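Local coordinates for protein glucose-6-phosphate isomerase (Thermus thermophilus, PDB 1ZZG) that probably catalyses the reversible isomerisation of glucose 6-phosphate to fructose 6-phosphate, a step shared by glycolysis and gluconeogenesis, at residues L228-A233 with T385-E390; H237-L242 with D305-L310; E267-V272 with W392-F397. All coordinates share one frame; numbering follows the deposited sequence.

Interaction 1 of 3, residues L228-A233 with T385-E390; sequences LPLKTA and TAFLGE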
ATOM      1  N   LEU A 228     -18.629   8.836  19.170  1.00 25.83           N
ATOM      2  CA  LEU A 228     -17.281   8.410  18.819  1.00 26.97           C
ATOM      3  C   LEU A 228     -16.639   9.269  17.724  1.00 25.47           C
ATOM      4  O   LEU A 228     -15.484   9.656  17.844  1.00 25.64           O
ATOM      5  CB  LEU A 228     -17.290   6.927  18.412  1.00 29.71           C
ATOM      6  CG  LEU A 228     -17.923   5.986  19.451  1.00 32.54           C
ATOM      7  CD1 LEU A 228     -17.928   4.548  18.947  1.00 33.45           C
ATOM      8  CD2 LEU A 228     -17.152   6.088  20.758  1.00 33.91           C
ATOM      9  N   PRO A 229     -17.380   9.588  16.645  1.00 24.90           N
ATOM     10  CA  PRO A 229     -16.797  10.409  15.576  1.00 25.37           C
ATOM     11  C   PRO A 229     -16.321  11.791  16.039  1.00 25.32           C
ATOM     12  O   PRO A 229     -15.332  12.305  15.526  1.00 26.02           O
ATOM     13  CB  PRO A 229     -17.924  10.494  14.546  1.00 25.47           C
ATOM     14  CG  PRO A 229     -18.669   9.219  14.758  1.00 26.79           C
ATOM     15  CD  PRO A 229     -18.724   9.122  16.264  1.00 25.34           C
ATOM     16  N   LEU A 230     -17.020  12.394  16.998  1.00 25.00           N
ATOM     17  CA  LEU A 230     -16.601  13.705  17.512  1.00 25.27           C
ATOM     18  C   LEU A 230     -15.381  13.529  18.419  1.00 24.18           C
ATOM     19  O   LEU A 230     -14.542  14.419  18.520  1.00 25.04           O
ATOM     20  CB  LEU A 230     -17.728  14.380  18.305  1.00 24.80           C
ATOM     21  CG  LEU A 230     -18.793  15.117  17.498  1.00 25.26           C
ATOM     22  CD1 LEU A 230     -19.868  15.625  18.439  1.00 25.51           C
ATOM     23  CD2 LEU A 230     -18.160  16.275  16.728  1.00 22.69           C
ATOM     24  N   LYS A 231     -15.292  12.376  19.076  1.00 24.76           N
ATOM     25  CA  LYS A 231     -14.163  12.096  19.957  1.00 24.56           C
ATOM     26  C   LYS A 231     -12.861  11.924  19.183  1.00 25.85           C
ATOM     27  O   LYS A 231     -11.833  12.505  19.552  1.00 25.48           O
ATOM     28  CB  LYS A 231     -14.420  10.837  20.783  1.00 25.90           C
ATOM     29  CG  LYS A 231     -15.470  11.000  21.859  1.00 26.75           C
ATOM     30  CD  LYS A 231     -15.495   9.774  22.754  1.00 28.67           C
ATOM     31  CE  LYS A 231     -16.563   9.882  23.821  1.00 29.30           C
ATOM     32  NZ  LYS A 231     -16.465   8.750  24.776  1.00 27.27           N
ATOM     33  N   THR A 232     -12.893  11.120  18.118  1.00 24.45           N
ATOM     34  CA  THR A 232     -11.681  10.906  17.326  1.00 23.93           C
ATOM     35  C   THR A 232     -11.354  12.164  16.529  1.00 22.40           C
ATOM     36  O   THR A 232     -10.189  12.439  16.243  1.00 23.39           O
ATOM     37  CB  THR A 232     -11.803   9.674  16.384  1.00 22.97           C
ATOM     38  OG1 THR A 232     -12.926   9.829  15.506  1.00 23.21           O
ATOM     39  CG2 THR A 232     -11.974   8.398  17.212  1.00 22.83           C
ATOM     40  N   ALA A 233     -12.382  12.936  16.177  1.00 23.08           N
ATOM     41  CA  ALA A 233     -12.157  14.186  15.459  1.00 21.75           C
ATOM     42  C   ALA A 233     -11.331  15.070  16.398  1.00 22.54           C
ATOM     43  O   ALA A 233     -10.370  15.723  15.982  1.00 21.57           O
ATOM     44  CB  ALA A 233     -13.477  14.855  15.138  1.00 23.01           C
ATOM     45  N   THR A 385     -13.923  12.976   9.499  1.00 21.76           N
ATOM     46  CA  THR A 385     -13.340  13.872   8.514  1.00 21.24           C
ATOM     47  C   THR A 385     -14.195  15.118   8.268  1.00 21.94           C
ATOM     48  O   THR A 385     -13.665  16.231   8.184  1.00 23.07           O
ATOM     49  CB  THR A 385     -13.107  13.124   7.188  1.00 22.36           C
ATOM     50  OG1 THR A 385     -12.260  11.989   7.427  1.00 21.95           O
ATOM     51  CG2 THR A 385     -12.449  14.039   6.168  1.00 21.19           C
ATOM     52  N   ALA A 386     -15.509  14.942   8.155  1.00 21.58           N
ATOM     53  CA  ALA A 386     -16.390  16.089   7.930  1.00 21.67           C
ATOM     54  C   ALA A 386     -16.345  17.030   9.141  1.00 21.39           C
ATOM     55  O   ALA A 386     -16.306  18.251   8.981  1.00 22.09           O
ATOM     56  CB  ALA A 386     -17.828  15.618   7.664  1.00 21.65           C
ATOM     57  N   PHE A 387     -16.348  16.471  10.349  1.00 20.71           N
ATOM     58  CA  PHE A 387     -16.276  17.305  11.553  1.00 22.54           C
ATOM     59  C   PHE A 387     -14.968  18.102  11.551  1.00 23.18           C
ATOM     60  O   PHE A 387     -14.948  19.294  11.883  1.00 21.47           O
ATOM     61  CB  PHE A 387     -16.355  16.451  12.833  1.00 21.95           C
ATOM     62  CG  PHE A 387     -17.728  15.873  13.112  1.00 22.75           C
ATOM     63  CD1 PHE A 387     -18.877  16.645  12.941  1.00 22.45           C
ATOM     64  CD2 PHE A 387     -17.865  14.568  13.587  1.00 21.86           C
ATOM     65  CE1 PHE A 387     -20.149  16.127  13.238  1.00 20.61           C
ATOM     66  CE2 PHE A 387     -19.126  14.039  13.887  1.00 21.96           C
ATOM     67  CZ  PHE A 387     -20.271  14.822  13.712  1.00 22.02           C
ATOM     68  N   LEU A 388     -13.872  17.438  11.188  1.00 22.99           N
ATOM     69  CA  LEU A 388     -12.574  18.101  11.123  1.00 23.62           C
ATOM     70  C   LEU A 388     -12.585  19.226  10.088  1.00 23.99           C
ATOM     71  O   LEU A 388     -11.868  20.220  10.225  1.00 25.66           O
ATOM     72  CB  LEU A 388     -11.474  17.089  10.789  1.00 22.33           C
ATOM     73  CG  LEU A 388     -11.021  16.253  11.985  1.00 24.24           C
ATOM     74  CD1 LEU A 388     -10.077  15.136  11.544  1.00 24.92           C
ATOM     75  CD2 LEU A 388     -10.343  17.181  12.986  1.00 23.16           C
ATOM     76  N   GLY A 389     -13.400  19.075   9.050  1.00 24.18           N
ATOM     77  CA  GLY A 389     -13.484  20.119   8.042  1.00 23.79           C
ATOM     78  C   GLY A 389     -13.968  21.410   8.684  1.00 25.76           C
ATOM     79  O   GLY A 389     -13.537  22.507   8.314  1.00 26.30           O
ATOM     80  N   GLU A 390     -14.869  21.280   9.654  1.00 26.35           N
ATOM     81  CA  GLU A 390     -15.402  22.438  10.360  1.00 24.69           C
ATOM     82  C   GLU A 390     -14.389  22.964  11.377  1.00 25.76           C
ATOM     83  O   GLU A 390     -14.169  24.171  11.476  1.00 25.11           O
ATOM     84  CB  GLU A 390     -16.706  22.075  11.086  1.00 25.17           C
ATOM     85  CG  GLU A 390     -17.860  21.663  10.171  1.00 26.25           C
ATOM     86  CD  GLU A 390     -18.142  22.684   9.078  1.00 26.86           C
ATOM     87  OE1 GLU A 390     -17.813  23.874   9.274  1.00 26.42           O
ATOM     88  OE2 GLU A 390     -18.708  22.300   8.030  1.00 28.04           O
TER
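P229, in the first turn of helix 228-238, points at the neighbouring helix and meets F387 at the rim of its ring: CB of P229 lies 3.8 Å from CE2 of F387, in the ring plane. L230 takes the ring from another direction. Its CG stands anti to the carbonyl carbon (chi1 -82°), which swings the end of the side chain nearer to helix 371-391 than its first bond suggests. CD2 of L230 then sits 3.5 Å from the centroid of the F387 ring and only 10° off the ring normal, a CH-pi contact over the centre of one face. Its distances to the six ring carbons of F387 differ little, as expected for a methyl centred on the ring. T232 contributes no packing here, but its OG1 hydrogen-bonds to H380 and Q384 of helix 371-391. One turn on from P229, A233 lets the backbones come close, its CA 5.9 Å from that of L388. CB of A233 rests 4.0 Å from CB of F387, and CD2 of L388 reaches the backbone, 3.3 Å from O of A233. An alanine in place of F387 would remove the ring that L230 covers on one face and P229 meets at its edge, and would probably loosen the packing between the two helices. R27 of helix 20-32 and W383 also border the phenyl ring. With axes 8.9 Å apart at closest approach and crossing at -53°, and with no hydrogen bond between the two segments, the arrangement is an apolar helix-helix crossing in the interior of a phosphoglucose isomerase (SIS-type) fold.

Interaction 2 of 3, residues H237-L242 with D305-L310; sequences HLHRHL and DKLLAL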
ATOM      1  N   HIS A 237      -7.694  16.643  15.972  1.00 25.56           N
ATOM      2  CA  HIS A 237      -7.637  18.096  16.111  1.00 25.71           C
ATOM      3  C   HIS A 237      -6.579  18.555  17.115  1.00 27.10           C
ATOM      4  O   HIS A 237      -5.872  19.536  16.879  1.00 26.89           O
ATOM      5  CB  HIS A 237      -8.992  18.656  16.543  1.00 26.02           C
ATOM      6  CG  HIS A 237      -9.001  20.147  16.682  1.00 25.94           C
ATOM      7  ND1 HIS A 237      -8.674  20.987  15.639  1.00 25.42           N
ATOM      8  CD2 HIS A 237      -9.273  20.947  17.740  1.00 27.35           C
ATOM      9  CE1 HIS A 237      -8.745  22.242  16.051  1.00 27.98           C
ATOM     10  NE2 HIS A 237      -9.107  22.245  17.321  1.00 27.07           N
ATOM     11  N   LEU A 238      -6.481  17.841  18.232  1.00 29.08           N
ATOM     12  CA  LEU A 238      -5.513  18.174  19.275  1.00 29.26           C
ATOM     13  C   LEU A 238      -4.066  17.929  18.823  1.00 30.00           C
ATOM     14  O   LEU A 238      -3.119  18.355  19.482  1.00 29.09           O
ATOM     15  CB  LEU A 238      -5.813  17.370  20.544  1.00 29.54           C
ATOM     16  CG  LEU A 238      -7.169  17.627  21.212  1.00 30.23           C
ATOM     17  CD1 LEU A 238      -7.338  16.686  22.381  1.00 30.36           C
ATOM     18  CD2 LEU A 238      -7.269  19.077  21.669  1.00 33.64           C
ATOM     19  N   HIS A 239      -3.903  17.242  17.696  1.00 28.94           N
ATOM     20  CA  HIS A 239      -2.577  16.973  17.164  1.00 28.49           C
ATOM     21  C   HIS A 239      -2.481  17.502  15.741  1.00 28.03           C
ATOM     22  O   HIS A 239      -1.661  17.043  14.951  1.00 27.84           O
ATOM     23  CB  HIS A 239      -2.282  15.473  17.176  1.00 28.44           C
ATOM     24  CG  HIS A 239      -2.318  14.860  18.542  1.00 28.53           C
ATOM     25  ND1 HIS A 239      -3.487  14.441  19.139  1.00 29.28           N
ATOM     26  CD2 HIS A 239      -1.328  14.610  19.434  1.00 28.44           C
ATOM     27  CE1 HIS A 239      -3.216  13.959  20.341  1.00 30.12           C
ATOM     28  NE2 HIS A 239      -1.913  14.050  20.544  1.00 28.30           N
ATOM     29  N   ARG A 240      -3.316  18.487  15.424  1.00 27.38           N
ATOM     30  CA  ARG A 240      -3.355  19.068  14.077  1.00 28.94           C
ATOM     31  C   ARG A 240      -2.032  19.681  13.623  1.00 29.85           C
ATOM     32  O   ARG A 240      -1.814  19.902  12.433  1.00 29.93           O
ATOM     33  CB  ARG A 240      -4.455  20.132  14.012  1.00 30.63           C
ATOM     34  CG  ARG A 240      -4.190  21.341  14.902  1.00 33.22           C
ATOM     35  CD  ARG A 240      -5.219  22.451  14.692  1.00 35.90           C
ATOM     36  NE  ARG A 240      -5.278  22.894  13.300  1.00 39.86           N
ATOM     37  CZ  ARG A 240      -6.048  23.889  12.864  1.00 41.58           C
ATOM     38  NH1 ARG A 240      -6.823  24.549  13.714  1.00 42.49           N
ATOM     39  NH2 ARG A 240      -6.056  24.213  11.578  1.00 40.48           N
ATOM     40  N   HIS A 241      -1.157  19.956  14.577  1.00 28.63           N
ATOM     41  CA  HIS A 241       0.126  20.559  14.271  1.00 31.94           C
ATOM     42  C   HIS A 241       1.201  19.493  14.011  1.00 32.72           C
ATOM     43  O   HIS A 241       2.273  19.804  13.492  1.00 34.49           O
ATOM     44  CB  HIS A 241       0.549  21.440  15.431  1.00 35.38           C
ATOM     45  CG  HIS A 241       0.478  20.744  16.755  1.00 40.86           C
ATOM     46  ND1 HIS A 241      -0.668  20.131  17.211  1.00 41.54           N
ATOM     47  CD2 HIS A 241       1.407  20.569  17.723  1.00 41.64           C
ATOM     48  CE1 HIS A 241      -0.443  19.606  18.403  1.00 42.91           C
ATOM     49  NE2 HIS A 241       0.809  19.857  18.736  1.00 44.73           N
ATOM     50  N   LEU A 242       0.955  18.252  14.434  1.00 30.78           N
ATOM     51  CA  LEU A 242       1.919  17.175  14.185  1.00 29.64           C
ATOM     52  C   LEU A 242       1.785  16.852  12.693  1.00 29.83           C
ATOM     53  O   LEU A 242       0.677  16.675  12.190  1.00 30.48           O
ATOM     54  CB  LEU A 242       1.594  15.940  15.033  1.00 29.10           C
ATOM     55  CG  LEU A 242       1.709  16.125  16.554  1.00 30.81           C
ATOM     56  CD1 LEU A 242       1.632  14.779  17.259  1.00 27.07           C
ATOM     57  CD2 LEU A 242       3.021  16.805  16.872  1.00 30.70           C
ATOM     58  N   ASP A 305       6.553  12.885  16.435  1.00 29.30           N
ATOM     59  CA  ASP A 305       5.776  13.827  15.636  1.00 27.01           C
ATOM     60  C   ASP A 305       4.578  13.180  14.954  1.00 26.40           C
ATOM     61  O   ASP A 305       4.179  13.589  13.864  1.00 26.62           O
ATOM     62  CB  ASP A 305       6.680  14.458  14.578  1.00 26.54           C
ATOM     63  CG  ASP A 305       7.308  13.425  13.653  1.00 27.48           C
ATOM     64  OD1 ASP A 305       7.095  12.216  13.859  1.00 26.02           O
ATOM     65  OD2 ASP A 305       8.021  13.826  12.710  1.00 28.71           O
ATOM     66  N   LYS A 306       3.992  12.191  15.612  1.00 26.21           N
ATOM     67  CA  LYS A 306       2.863  11.486  15.039  1.00 25.54           C
ATOM     68  C   LYS A 306       1.722  11.238  16.014  1.00 26.52           C
ATOM     69  O   LYS A 306       1.897  11.276  17.234  1.00 25.59           O
ATOM     70  CB  LYS A 306       3.339  10.127  14.506  1.00 24.82           C
ATOM     71  CG  LYS A 306       4.501  10.198  13.525  1.00 23.05           C
ATOM     72  CD  LYS A 306       5.150   8.827  13.334  1.00 24.63           C
ATOM     73  CE  LYS A 306       6.252   8.862  12.267  1.00 24.46           C
ATOM     74  NZ  LYS A 306       7.359   9.803  12.615  1.00 23.41           N
ATOM     75  N   LEU A 307       0.541  11.011  15.447  1.00 24.29           N
ATOM     76  CA  LEU A 307      -0.641  10.637  16.214  1.00 25.06           C
ATOM     77  C   LEU A 307      -0.966   9.325  15.520  1.00 24.61           C
ATOM     78  O   LEU A 307      -1.204   9.309  14.310  1.00 24.56           O
ATOM     79  CB  LEU A 307      -1.807  11.614  16.025  1.00 24.41           C
ATOM     80  CG  LEU A 307      -3.123  11.090  16.631  1.00 25.58           C
ATOM     81  CD1 LEU A 307      -2.974  10.935  18.146  1.00 27.07           C
ATOM     82  CD2 LEU A 307      -4.267  12.043  16.313  1.00 24.98           C
ATOM     83  N   LEU A 308      -0.950   8.228  16.263  1.00 24.51           N
ATOM     84  CA  LEU A 308      -1.219   6.935  15.660  1.00 26.00           C
ATOM     85  C   LEU A 308      -2.527   6.309  16.105  1.00 25.55           C
ATOM     86  O   LEU A 308      -2.834   6.242  17.295  1.00 25.90           O
ATOM     87  CB  LEU A 308      -0.077   5.954  15.950  1.00 25.63           C
ATOM     88  CG  LEU A 308       1.335   6.356  15.513  1.00 27.38           C
ATOM     89  CD1 LEU A 308       2.045   7.086  16.648  1.00 25.09           C
ATOM     90  CD2 LEU A 308       2.122   5.109  15.138  1.00 25.15           C
ATOM     91  N   ALA A 309      -3.288   5.844  15.125  1.00 25.43           N
ATOM     92  CA  ALA A 309      -4.549   5.188  15.385  1.00 24.84           C
ATOM     93  C   ALA A 309      -4.398   3.739  14.941  1.00 24.91           C
ATOM     94  O   ALA A 309      -3.993   3.463  13.808  1.00 24.59           O
ATOM     95  CB  ALA A 309      -5.666   5.863  14.602  1.00 25.88           C
ATOM     96  N   LEU A 310      -4.703   2.819  15.848  1.00 23.87           N
ATOM     97  CA  LEU A 310      -4.622   1.396  15.558  1.00 25.43           C
ATOM     98  C   LEU A 310      -6.015   0.780  15.544  1.00 26.26           C
ATOM     99  O   LEU A 310      -6.758   0.868  16.521  1.00 27.48           O
ATOM    100  CB  LEU A 310      -3.752   0.672  16.597  1.00 25.44           C
ATOM    101  CG  LEU A 310      -2.266   0.451  16.288  1.00 26.26           C
ATOM    102  CD1 LEU A 310      -1.553   1.779  16.113  1.00 25.43           C
ATOM    103  CD2 LEU A 310      -1.634  -0.347  17.417  1.00 27.95           C
TER
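The isobutyl end of L307 lies against the imidazole of H239, and this is the principal side-chain meeting between the two segments. CD1 of L307 stands 3.8 Å from the centroid of the H239 ring, 15° off the normal, so the CH-pi contact is over the face but shifted toward the rim, with ND1 and CE1 the nearest ring atoms. The two side chains cross at about a right angle. L307 has CG anti to its backbone N (chi1 170°), which brings both methyls to the ring; CD2 of L307 is 3.8 Å from ND1 of H239. The second meeting is side chain on backbone: CD1 of L242 comes to 3.5 Å from O of K306, while CB of L242 lies 3.7 Å from O of D305. In fold terms, the connection leaving helix 228-238 is laid over the start of strand 306-313, which runs parallel to strand 244-249 in the mixed sheet; the same connection leads into that neighbouring strand. A type I beta turn from H239 to L242 shapes it, closed by a bond of 2.9 Å from N of L242 to O of H239. The imidazole is fixed at both nitrogens, ND1 by O of L235 in the preceding helical turn and NE2 by R360 of strand 360-366, which limits its rotation and keeps one face toward L307. Further out, K306 turns away from the turn and its NZ forms a salt bridge of 2.7 Å with OD1 of D305, using the syn lone pair. T282 of the second subunit is another partner of K306 NZ, and P243 of that subunit packs on D305.

Interaction 3 of 3, residues E267-V272 with W392-F397; sequences ESLGKV and WEVNAF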
ATOM      1  N   GLU A 267      -7.076  14.233   0.895  1.00 22.35           N
ATOM      2  CA  GLU A 267      -7.810  15.040  -0.069  1.00 22.98           C
ATOM      3  C   GLU A 267      -8.855  15.954   0.561  1.00 23.96           C
ATOM      4  O   GLU A 267      -9.125  17.038   0.047  1.00 22.84           O
ATOM      5  CB  GLU A 267      -8.464  14.131  -1.112  1.00 26.28           C
ATOM      6  CG  GLU A 267      -8.454  14.718  -2.505  1.00 29.68           C
ATOM      7  CD  GLU A 267      -8.796  13.701  -3.579  1.00 30.70           C
ATOM      8  OE1 GLU A 267      -7.993  13.551  -4.523  1.00 30.65           O
ATOM      9  OE2 GLU A 267      -9.864  13.060  -3.485  1.00 26.86           O
ATOM     10  N   SER A 268      -9.441  15.523   1.675  1.00 23.24           N
ATOM     11  CA  SER A 268     -10.462  16.323   2.343  1.00 24.21           C
ATOM     12  C   SER A 268      -9.899  17.479   3.172  1.00 24.42           C
ATOM     13  O   SER A 268     -10.377  18.612   3.075  1.00 24.15           O
ATOM     14  CB  SER A 268     -11.321  15.446   3.264  1.00 23.20           C
ATOM     15  OG  SER A 268     -12.055  14.472   2.542  1.00 25.09           O
ATOM     16  N   LEU A 269      -8.874  17.191   3.970  1.00 24.01           N
ATOM     17  CA  LEU A 269      -8.301  18.186   4.867  1.00 24.21           C
ATOM     18  C   LEU A 269      -6.997  18.883   4.452  1.00 25.54           C
ATOM     19  O   LEU A 269      -6.566  19.833   5.114  1.00 26.82           O
ATOM     20  CB  LEU A 269      -8.156  17.546   6.252  1.00 23.45           C
ATOM     21  CG  LEU A 269      -9.470  16.887   6.712  1.00 23.28           C
ATOM     22  CD1 LEU A 269      -9.264  16.086   7.997  1.00 23.69           C
ATOM     23  CD2 LEU A 269     -10.530  17.968   6.908  1.00 22.94           C
ATOM     24  N   GLY A 270      -6.360  18.412   3.380  1.00 24.41           N
ATOM     25  CA  GLY A 270      -5.141  19.052   2.902  1.00 25.24           C
ATOM     26  C   GLY A 270      -5.641  20.231   2.090  1.00 25.74           C
ATOM     27  O   GLY A 270      -5.740  20.170   0.859  1.00 24.05           O
ATOM     28  N   LYS A 271      -5.956  21.316   2.786  1.00 25.74           N
ATOM     29  CA  LYS A 271      -6.540  22.480   2.130  1.00 26.28           C
ATOM     30  C   LYS A 271      -6.061  23.819   2.663  1.00 27.21           C
ATOM     31  O   LYS A 271      -5.353  23.891   3.662  1.00 27.74           O
ATOM     32  CB  LYS A 271      -8.063  22.429   2.314  1.00 25.58           C
ATOM     33  CG  LYS A 271      -8.746  21.204   1.724  1.00 24.08           C
ATOM     34  CD  LYS A 271      -9.005  21.393   0.234  1.00 24.84           C
ATOM     35  CE  LYS A 271      -9.527  20.112  -0.400  1.00 22.66           C
ATOM     36  NZ  LYS A 271     -10.694  19.577   0.347  1.00 23.15           N
ATOM     37  N   VAL A 272      -6.480  24.876   1.972  1.00 26.76           N
ATOM     38  CA  VAL A 272      -6.191  26.243   2.377  1.00 29.17           C
ATOM     39  C   VAL A 272      -7.424  26.622   3.194  1.00 28.65           C
ATOM     40  O   VAL A 272      -8.546  26.576   2.672  1.00 29.11           O
ATOM     41  CB  VAL A 272      -6.106  27.195   1.169  1.00 29.50           C
ATOM     42  CG1 VAL A 272      -5.878  28.617   1.653  1.00 31.39           C
ATOM     43  CG2 VAL A 272      -4.984  26.763   0.239  1.00 30.67           C
ATOM     44  N   TRP A 392     -11.214  22.780  11.316  1.00 25.49           N
ATOM     45  CA  TRP A 392     -10.066  23.402  10.662  1.00 27.30           C
ATOM     46  C   TRP A 392     -10.463  24.476   9.653  1.00 26.49           C
ATOM     47  O   TRP A 392      -9.614  25.031   8.959  1.00 27.18           O
ATOM     48  CB  TRP A 392      -9.193  22.340   9.981  1.00 26.58           C
ATOM     49  CG  TRP A 392      -8.555  21.380  10.945  1.00 25.36           C
ATOM     50  CD1 TRP A 392      -8.640  21.407  12.310  1.00 26.75           C
ATOM     51  CD2 TRP A 392      -7.775  20.222  10.615  1.00 25.82           C
ATOM     52  NE1 TRP A 392      -7.967  20.335  12.848  1.00 24.54           N
ATOM     53  CE2 TRP A 392      -7.427  19.591  11.832  1.00 26.16           C
ATOM     54  CE3 TRP A 392      -7.338  19.657   9.411  1.00 25.59           C
ATOM     55  CZ2 TRP A 392      -6.662  18.414  11.880  1.00 26.33           C
ATOM     56  CZ3 TRP A 392      -6.577  18.486   9.455  1.00 28.20           C
ATOM     57  CH2 TRP A 392      -6.248  17.878  10.685  1.00 26.95           C
ATOM     58  N   GLU A 393     -11.760  24.760   9.577  1.00 27.01           N
ATOM     59  CA  GLU A 393     -12.277  25.793   8.683  1.00 27.83           C
ATOM     60  C   GLU A 393     -11.866  25.651   7.228  1.00 27.86           C
ATOM     61  O   GLU A 393     -11.382  26.599   6.603  1.00 28.10           O
ATOM     62  CB  GLU A 393     -11.862  27.173   9.196  1.00 29.73           C
ATOM     63  CG  GLU A 393     -12.269  27.414  10.638  1.00 34.41           C
ATOM     64  CD  GLU A 393     -12.013  28.837  11.090  1.00 38.14           C
ATOM     65  OE1 GLU A 393     -10.883  29.340  10.893  1.00 41.37           O
ATOM     66  OE2 GLU A 393     -12.945  29.449  11.649  1.00 41.55           O
ATOM     67  N   VAL A 394     -12.072  24.459   6.686  1.00 26.70           N
ATOM     68  CA  VAL A 394     -11.740  24.188   5.298  1.00 25.59           C
ATOM     69  C   VAL A 394     -12.943  23.549   4.637  1.00 25.76           C
ATOM     70  O   VAL A 394     -13.879  23.115   5.313  1.00 25.98           O
ATOM     71  CB  VAL A 394     -10.558  23.199   5.177  1.00 25.64           C
ATOM     72  CG1 VAL A 394      -9.285  23.822   5.733  1.00 24.39           C
ATOM     73  CG2 VAL A 394     -10.888  21.914   5.918  1.00 25.07           C
ATOM     74  N   ASN A 395     -12.914  23.517   3.312  1.00 25.61           N
ATOM     75  CA  ASN A 395     -13.964  22.887   2.530  1.00 25.89           C
ATOM     76  C   ASN A 395     -13.445  21.458   2.378  1.00 25.72           C
ATOM     77  O   ASN A 395     -12.525  21.196   1.598  1.00 25.70           O
ATOM     78  CB  ASN A 395     -14.085  23.547   1.157  1.00 25.58           C
ATOM     79  CG  ASN A 395     -15.198  22.948   0.321  1.00 25.94           C
ATOM     80  OD1 ASN A 395     -15.643  21.825   0.573  1.00 25.59           O
ATOM     81  ND2 ASN A 395     -15.650  23.688  -0.686  1.00 25.55           N
ATOM     82  N   ALA A 396     -14.019  20.541   3.143  1.00 23.97           N
ATOM     83  CA  ALA A 396     -13.587  19.148   3.113  1.00 23.51           C
ATOM     84  C   ALA A 396     -14.155  18.355   1.945  1.00 24.57           C
ATOM     85  O   ALA A 396     -13.866  17.164   1.800  1.00 24.09           O
ATOM     86  CB  ALA A 396     -13.982  18.472   4.424  1.00 24.41           C
ATOM     87  N   PHE A 397     -14.921  19.015   1.085  1.00 23.35           N
ATOM     88  CA  PHE A 397     -15.576  18.299   0.005  1.00 25.00           C
ATOM     89  C   PHE A 397     -15.186  18.609  -1.433  1.00 25.68           C
ATOM     90  O   PHE A 397     -15.810  18.102  -2.370  1.00 26.14           O
ATOM     91  CB  PHE A 397     -17.084  18.433   0.225  1.00 24.05           C
ATOM     92  CG  PHE A 397     -17.501  18.074   1.630  1.00 24.80           C
ATOM     93  CD1 PHE A 397     -17.421  16.757   2.075  1.00 25.51           C
ATOM     94  CD2 PHE A 397     -17.871  19.064   2.538  1.00 24.53           C
ATOM     95  CE1 PHE A 397     -17.699  16.427   3.404  1.00 24.56           C
ATOM     96  CE2 PHE A 397     -18.152  18.745   3.877  1.00 24.82           C
ATOM     97  CZ  PHE A 397     -18.063  17.423   4.308  1.00 24.67           C
TER
HETATM   98  O   HOH W   1     -10.795  24.935   1.962  1.00 27.15           O
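A Schellman motif at E393, where phi is positive after helix 371-391, turns the chain into a loop that crosses the end of helix 257-269. Polar bonds centre on the ammonium of K271, whose chain bends at chi2 and chi4. NZ of K271 lies 2.7 Å from O of N395, in the carbonyl plane with a C=O...N angle of 156°, and 2.9 Å from O of S268, above that carbonyl's plane. D398 O also accepts from it and E267 O is a weak partner, so the charge is gripped by carbonyls of the helix end and of the loop. Backbone contacts support this: CA of A396 points its hydrogen at O of S268, 3.3 Å away. L269 packs against the loop at two places: its CB lies 3.7 Å from CZ3 of W392 and its CD2 meets CG2 of V394. CB of K271 adds a contact with CB of V394. E267, the predicted proton donor, makes no contact with the loop. S268 OG is bonded to O of L264 one turn back in its helix and also meets R187, which binds A396 O as well and is the salt-bridge partner of E267. One water bridges the two backbones, donating to O of V272 and accepting from N of N395, each at 2.9 Å.

Helix 228-238 supplies a segment to interaction 1 and runs into the turn of interaction 2, the two centres lying about 13 Å apart, and helix 371-391 runs from interaction 1 straight into the loop of interaction 3, about 12 Å away centre to centre. L388 joins all three: its CD2 packs 4.0 Å from N of H237, and its CB 3.7 Å from CD1 of L269. A probable hydrogen bond of 2.9 Å from N of V394 to O of G389 ties the loop to the helix end. Interactions 2 and 3 meet at W392, whose NE1 is 3.0 Å from ND1 of H237. The predicted proton donor E267 belongs to interaction 3; interactions 1 and 2 lie away from it.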